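Long-range contact in condensin complex subunit 3 (Schizosaccharomyces pombe, PDB 5OQR), which serves as a regulatory subunit of condensin, the complex required to convert interphase chromatin into mitotic-like condensed chromosomes: residues D601-E614 and R644-L656. Numbering follows the deposited sequence.
Sequences DELFLKPLIIQYFE and RIATIFCDALLSL
K606 enters helix 644-656 as a knob into a hole lined by I648, D651, A652 and S655, with its CG 3.9 Å from A652 CB. That CG lies anti to the backbone N (chi1 -179°) and the chain bends at chi2, bringing CE to D651 O; NZ stops 3.8 Å from S655 OG, too long for a bond. That hydroxyl is engaged within its own helix, donating to D651 O, which S655 N approaches from the opposite face.

The buried flank is mostly apolar. I609 CD1 meets I648 CD1 at 3.8 Å, L605 CD2 touches both I645 CG1 and R644 CB, the latter residue adding only its aliphatic base here, and, at the far end, F613 CB rests on L656 CD1 at 3.9 Å. I610 CD1 lies against S655 CB, 3.6 Å away. On the same flank as I609, F631 of helix 621-635 and M679 of helix 669-682 cover that side chain. The segment axes approach to 9.3 Å at a signed crossing angle of -35°, both running the same way; helix 621-635 connects them, giving the layered helical packing of an alpha-solenoid, consistent with the HEAT repeats of this subunit.

The solvent side, edged by E602, D651 and the K606 amine, is looser. E602 is exposed, its OE2 near the edge of the R644 guanidinium but 4.3 Å from NE, beyond a salt bridge. At this end the buried carboxylate is that of D601, whose OD2 lies over one face of the guanidinium in a long salt bridge, 4.0 Å from R644 NE, where no N-H points at it; Y634 and H598 supply its hydrogen bonds. A methionine in place of R644 would remove the guanidinium and would probably leave the D601 and E602 carboxylates without the positive charge that faces them.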
ATOM      1  N   ASP A 601      26.263  10.277   2.690  1.00 34.21           N
ATOM      2  CA  ASP A 601      24.862  10.686   2.729  1.00 38.91           C
ATOM      3  C   ASP A 601      24.675  12.053   2.088  1.00 39.91           C
ATOM      4  O   ASP A 601      23.844  12.226   1.193  1.00 38.97           O
ATOM      5  CB  ASP A 601      24.356  10.717   4.171  1.00 38.07           C
ATOM      6  CG  ASP A 601      24.745   9.488   4.955  1.00 39.20           C
ATOM      7  OD1 ASP A 601      25.855   8.971   4.729  1.00 40.10           O
ATOM      8  OD2 ASP A 601      23.945   9.042   5.802  1.00 38.13           O
ATOM      9  N   GLU A 602      25.458  13.034   2.540  1.00 55.72           N
ATOM     10  CA  GLU A 602      25.334  14.402   2.044  1.00 55.86           C
ATOM     11  C   GLU A 602      25.349  14.444   0.523  1.00 51.10           C
ATOM     12  O   GLU A 602      24.564  15.172  -0.096  1.00 44.07           O
ATOM     13  CB  GLU A 602      26.467  15.268   2.601  1.00 68.04           C
ATOM     14  CG  GLU A 602      26.817  15.018   4.069  1.00 70.68           C
ATOM     15  CD  GLU A 602      27.818  13.886   4.263  1.00 78.41           C
ATOM     16  OE1 GLU A 602      28.586  13.595   3.321  1.00 80.38           O
ATOM     17  OE2 GLU A 602      27.821  13.274   5.352  1.00 69.96           O
ATOM     18  N   LEU A 603      26.235  13.666  -0.097  1.00 47.61           N
ATOM     19  CA  LEU A 603      26.413  13.739  -1.543  1.00 41.32           C
ATOM     20  C   LEU A 603      25.225  13.137  -2.283  1.00 35.96           C
ATOM     21  O   LEU A 603      24.836  13.633  -3.346  1.00 35.93           O
ATOM     22  CB  LEU A 603      27.710  13.033  -1.937  1.00 43.75           C
ATOM     23  CG  LEU A 603      28.109  13.123  -3.411  1.00 55.24           C
ATOM     24  CD1 LEU A 603      28.511  14.539  -3.782  1.00 62.58           C
ATOM     25  CD2 LEU A 603      29.231  12.142  -3.724  1.00 47.67           C
ATOM     26  N   PHE A 604      24.636  12.071  -1.744  1.00 35.02           N
ATOM     27  CA  PHE A 604      23.534  11.391  -2.415  1.00 38.89           C
ATOM     28  C   PHE A 604      22.170  11.892  -1.974  1.00 36.24           C
ATOM     29  O   PHE A 604      21.205  11.789  -2.740  1.00 37.69           O
ATOM     30  CB  PHE A 604      23.614   9.881  -2.165  1.00 29.35           C
ATOM     31  CG  PHE A 604      24.694   9.193  -2.942  1.00 28.56           C
ATOM     32  CD1 PHE A 604      24.550   8.969  -4.297  1.00 33.29           C
ATOM     33  CD2 PHE A 604      25.852   8.769  -2.320  1.00 28.96           C
ATOM     34  CE1 PHE A 604      25.540   8.339  -5.019  1.00 36.01           C
ATOM     35  CE2 PHE A 604      26.846   8.139  -3.034  1.00 33.15           C
ATOM     36  CZ  PHE A 604      26.691   7.923  -4.386  1.00 38.25           C
ATOM     37  N   LEU A 605      22.064  12.429  -0.760  1.00 35.06           N
ATOM     38  CA  LEU A 605      20.760  12.807  -0.228  1.00 29.65           C
ATOM     39  C   LEU A 605      20.052  13.806  -1.136  1.00 29.73           C
ATOM     40  O   LEU A 605      18.832  13.737  -1.313  1.00 35.67           O
ATOM     41  CB  LEU A 605      20.932  13.384   1.179  1.00 34.42           C
ATOM     42  CG  LEU A 605      19.955  13.047   2.305  1.00 39.09           C
ATOM     43  CD1 LEU A 605      19.359  11.656   2.203  1.00 31.33           C
ATOM     44  CD2 LEU A 605      20.696  13.191   3.627  1.00 39.48           C
ATOM     45  N   LYS A 606      20.802  14.741  -1.728  1.00 32.79           N
ATOM     46  CA  LYS A 606      20.169  15.739  -2.588  1.00 35.27           C
ATOM     47  C   LYS A 606      19.772  15.150  -3.934  1.00 32.22           C
ATOM     48  O   LYS A 606      18.601  15.298  -4.325  1.00 36.07           O
ATOM     49  CB  LYS A 606      21.086  16.958  -2.732  1.00 42.57           C
ATOM     50  CG  LYS A 606      20.523  18.081  -3.591  1.00 35.43           C
ATOM     51  CD  LYS A 606      21.631  18.818  -4.318  1.00 42.55           C
ATOM     52  CE  LYS A 606      21.076  19.937  -5.181  1.00 62.68           C
ATOM     53  NZ  LYS A 606      21.996  20.296  -6.293  1.00 85.54           N
ATOM     54  N   PRO A 607      20.651  14.485  -4.683  1.00 40.11           N
ATOM     55  CA  PRO A 607      20.187  13.811  -5.908  1.00 31.21           C
ATOM     56  C   PRO A 607      19.041  12.840  -5.680  1.00 32.99           C
ATOM     57  O   PRO A 607      18.183  12.691  -6.559  1.00 29.70           O
ATOM     58  CB  PRO A 607      21.448  13.088  -6.395  1.00 29.72           C
ATOM     59  CG  PRO A 607      22.559  13.898  -5.871  1.00 33.83           C
ATOM     60  CD  PRO A 607      22.118  14.422  -4.553  1.00 40.18           C
ATOM     61  N   LEU A 608      19.000  12.166  -4.530  1.00 36.07           N
ATOM     62  CA  LEU A 608      17.900  11.248  -4.253  1.00 33.79           C
ATOM     63  C   LEU A 608      16.577  11.993  -4.158  1.00 36.14           C
ATOM     64  O   LEU A 608      15.584  11.605  -4.784  1.00 40.24           O
ATOM     65  CB  LEU A 608      18.162  10.480  -2.955  1.00 34.63           C
ATOM     66  CG  LEU A 608      18.666   9.039  -3.016  1.00 27.84           C
ATOM     67  CD1 LEU A 608      18.611   8.449  -1.619  1.00 35.36           C
ATOM     68  CD2 LEU A 608      17.864   8.175  -3.972  1.00 36.66           C
ATOM     69  N   ILE A 609      16.541  13.061  -3.362  1.00 41.19           N
ATOM     70  CA  ILE A 609      15.301  13.803  -3.164  1.00 37.33           C
ATOM     71  C   ILE A 609      14.819  14.394  -4.481  1.00 32.13           C
ATOM     72  O   ILE A 609      13.620  14.390  -4.776  1.00 37.08           O
ATOM     73  CB  ILE A 609      15.502  14.885  -2.085  1.00 41.34           C
ATOM     74  CG1 ILE A 609      15.722  14.215  -0.726  1.00 37.59           C
ATOM     75  CG2 ILE A 609      14.305  15.841  -2.031  1.00 32.87           C
ATOM     76  CD1 ILE A 609      16.026  15.167   0.405  1.00 30.64           C
ATOM     77  N   ILE A 610      15.742  14.907  -5.293  1.00 27.24           N
ATOM     78  CA  ILE A 610      15.355  15.502  -6.569  1.00 32.64           C
ATOM     79  C   ILE A 610      14.701  14.454  -7.461  1.00 36.94           C
ATOM     80  O   ILE A 610      13.578  14.636  -7.944  1.00 45.08           O
ATOM     81  CB  ILE A 610      16.571  16.149  -7.256  1.00 36.29           C
ATOM     82  CG1 ILE A 610      17.038  17.362  -6.450  1.00 39.53           C
ATOM     83  CG2 ILE A 610      16.230  16.557  -8.692  1.00 37.45           C
ATOM     84  CD1 ILE A 610      18.254  18.066  -7.014  1.00 36.24           C
ATOM     85  N   GLN A 611      15.400  13.342  -7.695  1.00 44.50           N
ATOM     86  CA  GLN A 611      14.855  12.290  -8.545  1.00 42.05           C
ATOM     87  C   GLN A 611      13.534  11.770  -7.997  1.00 38.57           C
ATOM     88  O   GLN A 611      12.588  11.531  -8.755  1.00 45.63           O
ATOM     89  CB  GLN A 611      15.864  11.151  -8.669  1.00 45.55           C
ATOM     90  CG  GLN A 611      15.705  10.322  -9.923  1.00 36.73           C
ATOM     91  CD  GLN A 611      16.258  11.017 -11.144  1.00 43.07           C
ATOM     92  OE1 GLN A 611      17.394  11.486 -11.141  1.00 43.17           O
ATOM     93  NE2 GLN A 611      15.453  11.098 -12.194  1.00 49.14           N
ATOM     94  N   TYR A 612      13.451  11.589  -6.679  1.00 34.85           N
ATOM     95  CA  TYR A 612      12.234  11.066  -6.069  1.00 33.10           C
ATOM     96  C   TYR A 612      11.027  11.938  -6.391  1.00 40.47           C
ATOM     97  O   TYR A 612       9.919  11.426  -6.594  1.00 50.18           O
ATOM     98  CB  TYR A 612      12.430  10.950  -4.558  1.00 37.62           C
ATOM     99  CG  TYR A 612      11.187  10.567  -3.793  1.00 38.65           C
ATOM    100  CD1 TYR A 612      10.616   9.313  -3.941  1.00 44.49           C
ATOM    101  CD2 TYR A 612      10.594  11.455  -2.908  1.00 39.83           C
ATOM    102  CE1 TYR A 612       9.481   8.956  -3.239  1.00 42.08           C
ATOM    103  CE2 TYR A 612       9.461  11.108  -2.200  1.00 45.35           C
ATOM    104  CZ  TYR A 612       8.910   9.857  -2.368  1.00 42.05           C
ATOM    105  OH  TYR A 612       7.782   9.507  -1.665  1.00 42.54           O
ATOM    106  N   PHE A 613      11.215  13.253  -6.441  1.00 47.49           N
ATOM    107  CA  PHE A 613      10.133  14.182  -6.734  1.00 45.96           C
ATOM    108  C   PHE A 613      10.135  14.660  -8.180  1.00 42.93           C
ATOM    109  O   PHE A 613       9.256  15.439  -8.558  1.00 45.70           O
ATOM    110  CB  PHE A 613      10.212  15.398  -5.804  1.00 38.47           C
ATOM    111  CG  PHE A 613       9.832  15.106  -4.379  1.00 36.71           C
ATOM    112  CD1 PHE A 613       8.551  14.695  -4.059  1.00 38.82           C
ATOM    113  CD2 PHE A 613      10.752  15.261  -3.358  1.00 37.81           C
ATOM    114  CE1 PHE A 613       8.199  14.431  -2.751  1.00 38.75           C
ATOM    115  CE2 PHE A 613      10.405  15.002  -2.048  1.00 37.74           C
ATOM    116  CZ  PHE A 613       9.125  14.586  -1.746  1.00 35.92           C
ATOM    117  N   GLU A 614      11.086  14.217  -8.992  1.00 45.13           N
ATOM    118  CA  GLU A 614      11.209  14.748 -10.340  1.00 53.44           C
ATOM    119  C   GLU A 614      10.056  14.253 -11.214  1.00 65.10           C
ATOM    120  O   GLU A 614       9.645  13.095 -11.102  1.00 55.31           O
ATOM    121  CB  GLU A 614      12.543  14.337 -10.958  1.00 53.64           C
ATOM    122  CG  GLU A 614      12.782  14.928 -12.334  1.00 59.17           C
ATOM    123  CD  GLU A 614      14.234  14.879 -12.746  1.00 68.48           C
ATOM    124  OE1 GLU A 614      14.610  15.644 -13.659  1.00 71.51           O
ATOM    125  OE2 GLU A 614      14.999  14.089 -12.154  1.00 77.11           O
ATOM    126  N   ARG A 644      21.080  16.188   8.247  1.00 28.61           N
ATOM    127  CA  ARG A 644      21.637  16.105   6.900  1.00 29.13           C
ATOM    128  C   ARG A 644      20.626  16.534   5.847  1.00 31.76           C
ATOM    129  O   ARG A 644      21.009  17.082   4.808  1.00 30.12           O
ATOM    130  CB  ARG A 644      22.109  14.680   6.615  1.00 36.47           C
ATOM    131  CG  ARG A 644      23.217  14.187   7.522  1.00 38.02           C
ATOM    132  CD  ARG A 644      23.654  12.788   7.132  1.00 43.29           C
ATOM    133  NE  ARG A 644      24.662  12.243   8.038  1.00 48.87           N
ATOM    134  CZ  ARG A 644      24.416  11.397   9.033  1.00 45.28           C
ATOM    135  NH1 ARG A 644      23.184  10.969   9.274  1.00 50.00           N
ATOM    136  NH2 ARG A 644      25.412  10.966   9.794  1.00 43.65           N
ATOM    137  N   ILE A 645      19.338  16.290   6.088  1.00 32.42           N
ATOM    138  CA  ILE A 645      18.320  16.650   5.107  1.00 32.43           C
ATOM    139  C   ILE A 645      18.097  18.156   5.104  1.00 31.95           C
ATOM    140  O   ILE A 645      17.923  18.768   4.045  1.00 35.05           O
ATOM    141  CB  ILE A 645      17.018  15.877   5.388  1.00 38.50           C
ATOM    142  CG1 ILE A 645      17.271  14.369   5.282  1.00 34.65           C
ATOM    143  CG2 ILE A 645      15.917  16.295   4.412  1.00 31.97           C
ATOM    144  CD1 ILE A 645      16.132  13.510   5.778  1.00 30.88           C
ATOM    145  N   ALA A 646      18.105  18.779   6.283  1.00 32.71           N
ATOM    146  CA  ALA A 646      17.985  20.230   6.352  1.00 35.62           C
ATOM    147  C   ALA A 646      19.195  20.919   5.738  1.00 29.45           C
ATOM    148  O   ALA A 646      19.086  22.053   5.260  1.00 35.43           O
ATOM    149  CB  ALA A 646      17.800  20.670   7.804  1.00 29.46           C
ATOM    150  N   THR A 647      20.349  20.251   5.726  1.00 24.18           N
ATOM    151  CA  THR A 647      21.565  20.861   5.202  1.00 29.69           C
ATOM    152  C   THR A 647      21.534  20.989   3.683  1.00 32.93           C
ATOM    153  O   THR A 647      22.200  21.868   3.126  1.00 41.13           O
ATOM    154  CB  THR A 647      22.777  20.045   5.646  1.00 34.65           C
ATOM    155  OG1 THR A 647      22.880  20.095   7.073  1.00 34.32           O
ATOM    156  CG2 THR A 647      24.066  20.581   5.031  1.00 33.76           C
ATOM    157  N   ILE A 648      20.788  20.126   2.999  1.00 32.90           N
ATOM    158  CA  ILE A 648      20.636  20.191   1.550  1.00 33.15           C
ATOM    159  C   ILE A 648      19.213  20.518   1.144  1.00 32.34           C
ATOM    160  O   ILE A 648      18.940  20.686  -0.053  1.00 29.00           O
ATOM    161  CB  ILE A 648      21.108  18.887   0.872  1.00 28.59           C
ATOM    162  CG1 ILE A 648      20.380  17.660   1.433  1.00 29.60           C
ATOM    163  CG2 ILE A 648      22.607  18.719   1.036  1.00 38.39           C
ATOM    164  CD1 ILE A 648      19.106  17.309   0.705  1.00 32.90           C
ATOM    165  N   PHE A 649      18.298  20.612   2.107  1.00 28.95           N
ATOM    166  CA  PHE A 649      16.917  21.012   1.873  1.00 31.37           C
ATOM    167  C   PHE A 649      16.787  22.106   0.818  1.00 35.66           C
ATOM    168  O   PHE A 649      16.159  21.909  -0.229  1.00 39.82           O
ATOM    169  CB  PHE A 649      16.327  21.477   3.209  1.00 34.95           C
ATOM    170  CG  PHE A 649      14.861  21.790   3.165  1.00 39.38           C
ATOM    171  CD1 PHE A 649      14.401  22.962   2.590  1.00 42.23           C
ATOM    172  CD2 PHE A 649      13.945  20.924   3.728  1.00 34.54           C
ATOM    173  CE1 PHE A 649      13.056  23.249   2.560  1.00 41.36           C
ATOM    174  CE2 PHE A 649      12.602  21.208   3.704  1.00 37.27           C
ATOM    175  CZ  PHE A 649      12.154  22.370   3.119  1.00 39.63           C
ATOM    176  N   CYS A 650      17.372  23.274   1.086  1.00 40.09           N
ATOM    177  CA  CYS A 650      17.136  24.435   0.234  1.00 38.11           C
ATOM    178  C   CYS A 650      17.610  24.184  -1.190  1.00 36.60           C
ATOM    179  O   CYS A 650      16.905  24.496  -2.154  1.00 42.53           O
ATOM    180  CB  CYS A 650      17.831  25.663   0.824  1.00 37.96           C
ATOM    181  SG  CYS A 650      17.094  26.256   2.356  1.00 40.19           S
ATOM    182  N   ASP A 651      18.807  23.620  -1.344  1.00 38.58           N
ATOM    183  CA  ASP A 651      19.344  23.404  -2.683  1.00 39.88           C
ATOM    184  C   ASP A 651      18.522  22.375  -3.446  1.00 38.94           C
ATOM    185  O   ASP A 651      18.294  22.524  -4.651  1.00 37.34           O
ATOM    186  CB  ASP A 651      20.804  22.969  -2.595  1.00 47.50           C
ATOM    187  CG  ASP A 651      21.601  23.802  -1.609  1.00 75.95           C
ATOM    188  OD1 ASP A 651      22.213  24.805  -2.033  1.00 92.93           O
ATOM    189  OD2 ASP A 651      21.607  23.456  -0.407  1.00 63.11           O
ATOM    190  N   ALA A 652      18.068  21.323  -2.761  1.00 36.91           N
ATOM    191  CA  ALA A 652      17.201  20.346  -3.406  1.00 35.18           C
ATOM    192  C   ALA A 652      15.888  20.982  -3.834  1.00 35.62           C
ATOM    193  O   ALA A 652      15.408  20.747  -4.948  1.00 41.13           O
ATOM    194  CB  ALA A 652      16.943  19.172  -2.464  1.00 33.46           C
ATOM    195  N   LEU A 653      15.295  21.800  -2.963  1.00 39.96           N
ATOM    196  CA  LEU A 653      14.001  22.396  -3.275  1.00 38.27           C
ATOM    197  C   LEU A 653      14.125  23.437  -4.380  1.00 39.03           C
ATOM    198  O   LEU A 653      13.233  23.559  -5.227  1.00 43.19           O
ATOM    199  CB  LEU A 653      13.403  23.011  -2.012  1.00 37.89           C
ATOM    200  CG  LEU A 653      11.924  23.393  -2.065  1.00 49.49           C
ATOM    201  CD1 LEU A 653      11.047  22.171  -2.283  1.00 41.52           C
ATOM    202  CD2 LEU A 653      11.537  24.104  -0.781  1.00 47.76           C
ATOM    203  N   LEU A 654      15.218  24.200  -4.389  1.00 41.39           N
ATOM    204  CA  LEU A 654      15.429  25.166  -5.461  1.00 41.79           C
ATOM    205  C   LEU A 654      15.608  24.468  -6.802  1.00 42.96           C
ATOM    206  O   LEU A 654      15.070  24.918  -7.820  1.00 48.23           O
ATOM    207  CB  LEU A 654      16.643  26.042  -5.147  1.00 37.16           C
ATOM    208  CG  LEU A 654      16.490  27.034  -3.993  1.00 41.53           C
ATOM    209  CD1 LEU A 654      17.795  27.778  -3.774  1.00 45.42           C
ATOM    210  CD2 LEU A 654      15.358  28.013  -4.256  1.00 45.70           C
ATOM    211  N   SER A 655      16.366  23.371  -6.824  1.00 50.20           N
ATOM    212  CA  SER A 655      16.538  22.621  -8.062  1.00 45.25           C
ATOM    213  C   SER A 655      15.203  22.112  -8.583  1.00 40.82           C
ATOM    214  O   SER A 655      14.964  22.098  -9.795  1.00 44.69           O
ATOM    215  CB  SER A 655      17.505  21.460  -7.840  1.00 39.54           C
ATOM    216  OG  SER A 655      18.829  21.925  -7.661  1.00 45.61           O
ATOM    217  N   LEU A 656      14.316  21.693  -7.681  1.00 35.25           N
ATOM    218  CA  LEU A 656      13.007  21.215  -8.107  1.00 45.65           C
ATOM    219  C   LEU A 656      12.154  22.344  -8.666  1.00 52.74           C
ATOM    220  O   LEU A 656      11.360  22.118  -9.586  1.00 60.17           O
ATOM    221  CB  LEU A 656      12.295  20.533  -6.939  1.00 47.95           C
ATOM    222  CG  LEU A 656      12.841  19.153  -6.567  1.00 48.47           C
ATOM    223  CD1 LEU A 656      12.270  18.690  -5.239  1.00 43.99           C
ATOM    224  CD2 LEU A 656      12.530  18.139  -7.657  1.00 47.31           C
TER